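Local coordinates for protein PcaV transcriptional regulator (Streptomyces coelicolor, PDB 4G9Y) that probably acts as a DNA-binding transcription factor of the MarR family, with a winged helix-turn-helix and a binding site for the ligand 3,4-dihydroxybenzoate, at residues A[74-78]-A[79-83]; A[96-100]-A[101-105]. One frame throughout, in Å; residues are numbered along the deposited sequence.

Contact 1 (A[74-78]-A[79-83])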
loop_
_atom_site.group_PDB
_atom_site.type_symbol
_atom_site.label_atom_id
_atom_site.label_comp_id
_atom_site.label_asym_id
_atom_site.label_seq_id
_atom_site.Cartn_x
_atom_site.Cartn_y
_atom_site.Cartn_z
ATOM N N SER A 74 11.785 -7.769 18.026
ATOM C CA SER A 74 11.218 -8.654 19.047
ATOM C C SER A 74 10.734 -9.971 18.440
ATOM O O SER A 74 10.965 -11.062 18.992
ATOM C CB SER A 74 10.071 -7.960 19.789
ATOM O OG SER A 74 9.374 -8.879 20.611
ATOM N N ARG A 75 10.065 -9.874 17.296
ATOM C CA ARG A 75 9.547 -11.063 16.635
ATOM C C ARG A 75 10.655 -11.968 16.105
ATOM O O ARG A 75 10.618 -13.163 16.319
ATOM C CB ARG A 75 8.562 -10.688 15.524
ATOM C CG ARG A 75 7.262 -10.152 16.087
ATOM C CD ARG A 75 6.244 -9.814 15.021
ATOM N NE ARG A 75 5.106 -9.110 15.610
ATOM C CZ ARG A 75 4.142 -8.519 14.911
ATOM N NH1 ARG A 75 4.168 -8.543 13.584
ATOM N NH2 ARG A 75 3.152 -7.901 15.541
ATOM N N LEU A 76 11.646 -11.391 15.432
ATOM C CA LEU A 76 12.776 -12.174 14.931
ATOM C C LEU A 76 13.552 -12.801 16.092
ATOM O O LEU A 76 14.058 -13.921 15.988
ATOM C CB LEU A 76 13.689 -11.301 14.058
ATOM C CG LEU A 76 13.028 -10.769 12.779
ATOM C CD1 LEU A 76 13.947 -9.801 12.030
ATOM C CD2 LEU A 76 12.625 -11.903 11.869
ATOM N N GLY A 77 13.631 -12.072 17.199
ATOM C CA GLY A 77 14.280 -12.575 18.396
ATOM C C GLY A 77 13.577 -13.804 18.947
ATOM O O GLY A 77 14.214 -14.802 19.280
ATOM N N ARG A 78 12.253 -13.736 19.021
ATOM C CA ARG A 78 11.448 -14.833 19.549
ATOM C C ARG A 78 11.486 -16.064 18.655
ATOM O O ARG A 78 11.260 -17.171 19.127
ATOM C CB ARG A 78 9.992 -14.394 19.755
ATOM C CG ARG A 78 9.774 -13.436 20.903
ATOM C CD ARG A 78 10.024 -14.126 22.222
ATOM N NE ARG A 78 9.996 -13.198 23.347
ATOM C CZ ARG A 78 8.894 -12.868 24.007
ATOM N NH1 ARG A 78 7.727 -13.387 23.643
ATOM N NH2 ARG A 78 8.959 -12.019 25.026
ATOM N N ARG A 79 11.766 -15.875 17.368
ATOM C CA ARG A 79 11.885 -17.008 16.461
ATOM C C ARG A 79 13.300 -17.589 16.436
ATOM O O ARG A 79 13.580 -18.534 15.708
ATOM C CB ARG A 79 11.436 -16.620 15.051
ATOM C CG ARG A 79 9.924 -16.406 14.927
ATOM C CD ARG A 79 9.544 -15.970 13.505
ATOM N NE ARG A 79 9.978 -16.966 12.527
ATOM C CZ ARG A 79 10.156 -16.724 11.232
ATOM N NH1 ARG A 79 9.946 -15.504 10.748
ATOM N NH2 ARG A 79 10.560 -17.698 10.424
ATOM N N GLY A 80 14.186 -17.019 17.238
ATOM C CA GLY A 80 15.551 -17.504 17.308
ATOM C C GLY A 80 16.367 -17.136 16.080
ATOM O O GLY A 80 17.323 -17.845 15.733
ATOM N N LEU A 81 16.012 -16.025 15.432
ATOM C CA LEU A 81 16.694 -15.619 14.204
ATOM C C LEU A 81 17.695 -14.502 14.421
ATOM O O LEU A 81 18.551 -14.257 13.568
ATOM C CB LEU A 81 15.685 -15.190 13.133
ATOM C CG LEU A 81 14.670 -16.278 12.791
ATOM C CD1 LEU A 81 13.755 -15.813 11.672
ATOM C CD2 LEU A 81 15.356 -17.579 12.422
ATOM N N LEU A 82 17.576 -13.798 15.542
ATOM C CA LEU A 82 18.564 -12.778 15.878
ATOM C C LEU A 82 18.752 -12.644 17.372
ATOM O O LEU A 82 17.867 -13.005 18.154
ATOM C CB LEU A 82 18.238 -11.418 15.223
ATOM C CG LEU A 82 17.070 -10.499 15.583
ATOM C CD1 LEU A 82 17.160 -9.911 16.985
ATOM C CD2 LEU A 82 17.005 -9.358 14.564
ATOM N N ASP A 83 19.916 -12.136 17.759
ATOM C CA ASP A 83 20.224 -11.848 19.155
ATOM C C ASP A 83 20.461 -10.354 19.336
ATOM O O ASP A 83 20.870 -9.657 18.410
ATOM C CB ASP A 83 21.458 -12.622 19.618
ATOM C CG ASP A 83 21.179 -14.117 19.808
ATOM O OD1 ASP A 83 20.016 -14.480 20.114
ATOM O OD2 ASP A 83 22.115 -14.930 19.640
HETATM O O HOH W 1 16.976 -15.456 19.686
#

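Contact 2 (A[96-100]-A[101-105])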
loop_
_atom_site.group_PDB
_atom_site.type_symbol
_atom_site.label_atom_id
_atom_site.label_comp_id
_atom_site.label_asym_id
_atom_site.label_seq_id
_atom_site.Cartn_x
_atom_site.Cartn_y
_atom_site.Cartn_z
ATOM N N LEU A 96 22.600 -5.776 17.282
ATOM C CA LEU A 96 21.831 -6.902 16.766
ATOM C C LEU A 96 22.726 -7.780 15.921
ATOM O O LEU A 96 23.545 -7.282 15.150
ATOM C CB LEU A 96 20.677 -6.402 15.887
ATOM C CG LEU A 96 19.742 -5.379 16.525
ATOM C CD1 LEU A 96 18.676 -4.947 15.528
ATOM C CD2 LEU A 96 19.112 -5.967 17.793
ATOM N N ARG A 97 22.556 -9.087 16.041
ATOM C CA ARG A 97 23.336 -10.018 15.249
ATOM C C ARG A 97 22.464 -11.222 14.901
ATOM O O ARG A 97 21.692 -11.677 15.737
ATOM C CB ARG A 97 24.538 -10.449 16.078
ATOM C CG ARG A 97 25.550 -11.276 15.350
ATOM C CD ARG A 97 26.770 -11.468 16.235
ATOM N NE ARG A 97 27.353 -10.181 16.612
ATOM C CZ ARG A 97 28.323 -9.575 15.934
ATOM N NH1 ARG A 97 28.834 -10.138 14.843
ATOM N NH2 ARG A 97 28.787 -8.404 16.349
ATOM N N LEU A 98 22.566 -11.734 13.674
ATOM C CA LEU A 98 21.796 -12.926 13.303
ATOM C C LEU A 98 22.322 -14.156 14.030
ATOM O O LEU A 98 23.502 -14.228 14.344
ATOM C CB LEU A 98 21.863 -13.177 11.803
ATOM C CG LEU A 98 21.241 -12.054 10.973
ATOM C CD1 LEU A 98 21.111 -12.493 9.554
ATOM C CD2 LEU A 98 19.882 -11.705 11.549
ATOM N N THR A 99 21.440 -15.112 14.295
ATOM C CA THR A 99 21.850 -16.406 14.815
ATOM C C THR A 99 22.198 -17.271 13.616
ATOM O O THR A 99 21.953 -16.869 12.479
ATOM C CB THR A 99 20.699 -17.069 15.577
ATOM O OG1 THR A 99 19.592 -17.266 14.683
ATOM C CG2 THR A 99 20.254 -16.192 16.745
ATOM N N ASP A 100 22.765 -18.450 13.852
ATOM C CA ASP A 100 22.981 -19.408 12.755
ATOM C C ASP A 100 21.696 -19.692 11.964
ATOM O O ASP A 100 21.719 -19.780 10.735
ATOM C CB ASP A 100 23.562 -20.729 13.272
ATOM C CG ASP A 100 24.920 -20.554 13.940
ATOM O OD1 ASP A 100 25.518 -19.468 13.823
ATOM O OD2 ASP A 100 25.399 -21.513 14.578
ATOM N N GLU A 101 20.575 -19.843 12.658
ATOM C CA GLU A 101 19.316 -20.095 11.964
ATOM C C GLU A 101 18.815 -18.857 11.206
ATOM O O GLU A 101 18.226 -18.979 10.132
ATOM C CB GLU A 101 18.258 -20.654 12.933
ATOM C CG GLU A 101 16.888 -20.980 12.321
ATOM C CD GLU A 101 16.921 -22.016 11.192
ATOM O OE1 GLU A 101 17.981 -22.616 10.915
ATOM O OE2 GLU A 101 15.856 -22.235 10.576
ATOM N N GLY A 102 19.069 -17.666 11.746
ATOM C CA GLY A 102 18.696 -16.438 11.053
ATOM C C GLY A 102 19.448 -16.319 9.735
ATOM O O GLY A 102 18.899 -15.883 8.731
ATOM N N LEU A 103 20.711 -16.737 9.733
ATOM C CA LEU A 103 21.500 -16.731 8.504
ATOM C C LEU A 103 20.936 -17.711 7.485
ATOM O O LEU A 103 20.883 -17.420 6.297
ATOM C CB LEU A 103 22.954 -17.092 8.801
ATOM C CG LEU A 103 23.874 -15.942 9.203
ATOM C CD1 LEU A 103 25.133 -16.471 9.866
ATOM C CD2 LEU A 103 24.218 -15.110 7.965
ATOM N N ARG A 104 20.544 -18.886 7.964
ATOM C CA ARG A 104 19.972 -19.930 7.125
ATOM C C ARG A 104 18.631 -19.489 6.514
ATOM O O ARG A 104 18.382 -19.663 5.312
ATOM C CB ARG A 104 19.805 -21.198 7.968
ATOM C CG ARG A 104 19.356 -22.441 7.218
ATOM C CD ARG A 104 19.472 -23.681 8.127
ATOM N NE ARG A 104 20.861 -23.938 8.532
ATOM C CZ ARG A 104 21.344 -23.795 9.769
ATOM N NH1 ARG A 104 20.563 -23.401 10.772
ATOM N NH2 ARG A 104 22.622 -24.053 10.008
ATOM N N VAL A 105 17.776 -18.910 7.341
ATOM C CA VAL A 105 16.489 -18.407 6.876
ATOM C C VAL A 105 16.700 -17.295 5.837
ATOM O O VAL A 105 16.034 -17.261 4.796
ATOM C CB VAL A 105 15.619 -17.914 8.065
ATOM C CG1 VAL A 105 14.432 -17.083 7.579
ATOM C CG2 VAL A 105 15.135 -19.107 8.891
#

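Contact 1 (A[74-78]-A[79-83])
Leu76 O takes two backbone N-H groups from the turn that ends helix 66-78: Leu81 N donates at 2.9 Å, nearly in line with the C=O bond (C=O...N 161°), and Arg79 N adds a weak second bond. The same Arg79 N also reaches back to Arg75 O at 3.1 Å, so its single N-H is shared between two carbonyls. One residue on, Gly80 N bonds to Gly77 O at 3.0 Å, coming from 64° above the carbonyl plane. The bonds from Leu81 N and Gly80 N, with Gly80 at positive phi, make a Schellman motif, which ends the probable recognition helix of this winged helix-turn-helix and turns the chain into strand 82-86. A water 2.9 Å from Gly77 O also reaches Leu82 O and links the helix end to the start of the strand. On the buried side, Leu76 meets two leucines, one at its base and one at its tip. Its CB meets Leu82 CG at 3.8 Å; a chi1 of 69°, with CG between the backbone N and the carbonyl carbon, lays Leu82 alongside the last helical turn, where its CD1 also reaches Gly77 CA. Leu76 CD2 faces Leu81 CD1 at 4.1 Å, the two side chains crossing at about a right angle. That same Leu81 CD1 lies 3.7 Å above the centre of the Arg79 guanidinium plane, while Arg79 NH1 bonds to Thr36 OG1.

Contact 2 (A[96-100]-A[101-105])
Thr99 O accepts Leu103 N at 3.0 Å and Asp100 O accepts Arg104 N at 3.1 Å, so regular four-residue helical bonds begin as soon as strand 94-98 ends. Thr99 is the N-cap of helix 100-121, the long helix that follows the wing of the winged helix-turn-helix. With chi1 at 61°, its OG1 stands between the backbone N and the carbonyl carbon, facing the first turn, and receives Gly102 N at 3.0 Å; the hydroxyl is also bonded to Gly80 O. A valine here would probably leave the N-H of Gly102 without its cap and Gly80 O without its hydroxyl partner. Gly102 packs closely against the end of the strand: a beta carbon on it would fall about 3.4 Å from Thr99 N. Beside it, Leu98 lays CD1 4.1 Å from Gly102 O, and its CB is 4.3 Å from Leu103 CG, a modest apolar contact across the turn. On the outer side of the helix, Glu101 bends at its second torsion and swings its carboxylate along to Arg104. Their salt bridge, Arg104 NH1 to Glu101 OE1 at 2.7 Å, is fairly straight (158°), with the acceptor only 3° out of the guanidinium plane. This in-plane bond is likely to limit the turning of the guanidinium, one face of which lies over Asp100 O, with Arg104 NH1 3.8 Å from that oxygen.

How the contacts relate
Along the chain, contact 1 comes first, closing the tight turn by which helix 66-78 passes into strand 82-86. The chain then runs out and back through the two-strand antiparallel hairpin of the wing, and contact 2 closes the second turn, from strand 94-98 into helix 100-121. The two stand in series and neither nest nor cross, yet their centres lie about 9 Å apart because the hairpin brings its base together. There Asp83 N meets Arg97 O at 2.7 Å, a probable hydrogen bond between the paired strands, and Leu98 CD2 packs against Leu81 O. Together the two contacts join the helix before the wing and the helix after it to the base of the hairpin.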